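Geranyltranstransferase (Marinomonas sp. MED121, PDB 4F62) probably catalyses the condensation of isopentenyl diphosphate with allylic diphosphates to make short prenyl diphosphates, as a polyprenyl transferase of the isoprenoid synthase superfamily. Local coordinates at residues A137-Q142 and G192-G197. Residues are numbered along the deposited sequence; the frame is centred on the assembly and turned at random.
Sequences AIKLIQ and GALSTG
Leu140 and Leu194 make the main apolar contact between residues 137-142, inside helix 134-148, and residues 192-197, which include the last part of helix 170-194. The two side chains run antiparallel alongside each other: CD2 of Leu140 lies 3.8 Å from CB of Leu194, so a branch end meets the root of its partner. The CA-CB bond of Leu140 does not itself aim at residues 192-197; with CG anti to the carbonyl carbon (chi1 -61°) the methyl end comes nearer. Its CD1 also approaches CB of Ser195, at 4.4 Å.

A second apolar touch involves the hydrocarbon part of Lys139, which runs roughly perpendicular to the Leu194 side chain. Its CG lies 4.2 Å from Leu194 CD1, and the bend at chi2 (65°) carries the chain on so that CE stands 4.1 Å from the same methyl. The ammonium end forms a salt bridge with Glu143, one helical turn on.

No hydrogen bond joins the segments; the polar side chains instead bond back to carbonyls three residues earlier. Ser195 OG donates to Gly192 O (2.7 Å), somewhat off the plane of that carbonyl, and is also hydrogen-bonded to Thr67. Thr196 OG1 reaches Ala193 O (2.6 Å) in an almost straight approach, with a C=O...O angle of 166°, and that oxygen also accepts from Thr196 N. Both residues lie in a type I turn from Leu194 to Gly197, its last residue at positive phi.

Leu140 and Ser195 both rest on Leu66 of helix 65-86, while Ile138 and Ile141 pack against the second subunit. A small apolar contact, burying 176 Å² over both sides, joins a dimer-facing helix to the C-terminal region of helix 170-194 within the all-helical isoprenoid synthase fold.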
loop_
_atom_site.group_PDB
_atom_site.type_symbol
_atom_site.label_atom_id
_atom_site.label_comp_id
_atom_site.label_asym_id
_atom_site.label_seq_id
_atom_site.Cartn_x
_atom_site.Cartn_y
_atom_site.Cartn_z
ATOM N N ALA A 137 14.916 6.641 -1.676
ATOM C CA ALA A 137 13.709 6.014 -1.112
ATOM C C ALA A 137 12.530 6.083 -2.103
ATOM O O ALA A 137 11.799 5.099 -2.292
ATOM C CB ALA A 137 13.328 6.667 0.238
ATOM N N ILE A 138 12.360 7.243 -2.738
ATOM C CA ILE A 138 11.279 7.413 -3.711
ATOM C C ILE A 138 11.453 6.409 -4.854
ATOM O O ILE A 138 10.490 5.775 -5.278
ATOM C CB ILE A 138 11.203 8.854 -4.243
ATOM C CG1 ILE A 138 10.602 9.768 -3.169
ATOM C CG2 ILE A 138 10.368 8.941 -5.537
ATOM C CD1 ILE A 138 9.115 9.538 -2.926
ATOM N N LYS A 139 12.693 6.232 -5.312
ATOM C CA LYS A 139 12.976 5.268 -6.374
ATOM C C LYS A 139 12.597 3.855 -5.935
ATOM O O LYS A 139 11.967 3.114 -6.692
ATOM C CB LYS A 139 14.453 5.347 -6.795
ATOM C CG LYS A 139 14.913 4.297 -7.814
ATOM C CD LYS A 139 14.239 4.432 -9.195
ATOM C CE LYS A 139 14.865 3.456 -10.217
ATOM N NZ LYS A 139 14.058 3.272 -11.465
ATOM N N LEU A 140 12.964 3.483 -4.710
ATOM C CA LEU A 140 12.646 2.144 -4.219
ATOM C C LEU A 140 11.131 1.956 -4.095
ATOM O O LEU A 140 10.596 0.868 -4.348
ATOM C CB LEU A 140 13.348 1.859 -2.888
ATOM C CG LEU A 140 14.874 1.906 -2.950
ATOM C CD1 LEU A 140 15.492 1.931 -1.537
ATOM C CD2 LEU A 140 15.397 0.727 -3.767
ATOM N N ILE A 141 10.442 3.024 -3.725
ATOM C CA ILE A 141 8.995 2.980 -3.612
ATOM C C ILE A 141 8.378 2.763 -4.992
ATOM O O ILE A 141 7.465 1.941 -5.151
ATOM C CB ILE A 141 8.463 4.263 -2.940
ATOM C CG1 ILE A 141 8.844 4.215 -1.448
ATOM C CG2 ILE A 141 6.950 4.387 -3.132
ATOM C CD1 ILE A 141 8.581 5.504 -0.672
ATOM N N GLN A 142 8.894 3.482 -5.990
ATOM C CA GLN A 142 8.440 3.292 -7.370
ATOM C C GLN A 142 8.634 1.851 -7.820
ATOM O O GLN A 142 7.741 1.272 -8.444
ATOM C CB GLN A 142 9.172 4.234 -8.322
ATOM C CG GLN A 142 8.805 5.689 -8.122
ATOM C CD GLN A 142 9.742 6.623 -8.862
ATOM O OE1 GLN A 142 10.805 6.210 -9.317
ATOM N NE2 GLN A 142 9.357 7.893 -8.978
ATOM N N GLY A 192 17.511 -4.299 -4.082
ATOM C CA GLY A 192 18.724 -4.624 -3.360
ATOM C C GLY A 192 19.909 -3.849 -3.894
ATOM O O GLY A 192 20.607 -3.165 -3.135
ATOM N N ALA A 193 20.126 -3.950 -5.203
ATOM C CA ALA A 193 21.232 -3.262 -5.876
ATOM C C ALA A 193 21.115 -1.735 -5.761
ATOM O O ALA A 193 22.078 -1.040 -5.399
ATOM C CB ALA A 193 21.275 -3.691 -7.336
ATOM N N LEU A 194 19.934 -1.207 -6.061
ATOM C CA LEU A 194 19.693 0.237 -5.908
ATOM C C LEU A 194 19.951 0.724 -4.480
ATOM O O LEU A 194 20.508 1.802 -4.279
ATOM C CB LEU A 194 18.260 0.596 -6.329
ATOM C CG LEU A 194 17.908 0.512 -7.821
ATOM C CD1 LEU A 194 16.395 0.415 -7.997
ATOM C CD2 LEU A 194 18.441 1.746 -8.565
ATOM N N SER A 195 19.577 -0.080 -3.486
ATOM C CA SER A 195 19.658 0.365 -2.091
ATOM C C SER A 195 21.091 0.650 -1.668
ATOM O O SER A 195 21.311 1.305 -0.652
ATOM C CB SER A 195 19.045 -0.666 -1.139
ATOM O OG SER A 195 19.910 -1.780 -0.966
ATOM N N THR A 196 22.059 0.174 -2.455
ATOM C CA THR A 196 23.483 0.435 -2.170
ATOM C C THR A 196 23.911 1.856 -2.517
ATOM O O THR A 196 24.937 2.336 -2.027
ATOM C CB THR A 196 24.417 -0.487 -2.967
ATOM O OG1 THR A 196 24.334 -0.130 -4.352
ATOM C CG2 THR A 196 24.025 -1.948 -2.792
ATOM N N GLY A 197 23.156 2.509 -3.399
ATOM C CA GLY A 197 23.510 3.852 -3.840
ATOM C C GLY A 197 24.645 3.846 -4.855
ATOM O O GLY A 197 25.226 4.890 -5.150
#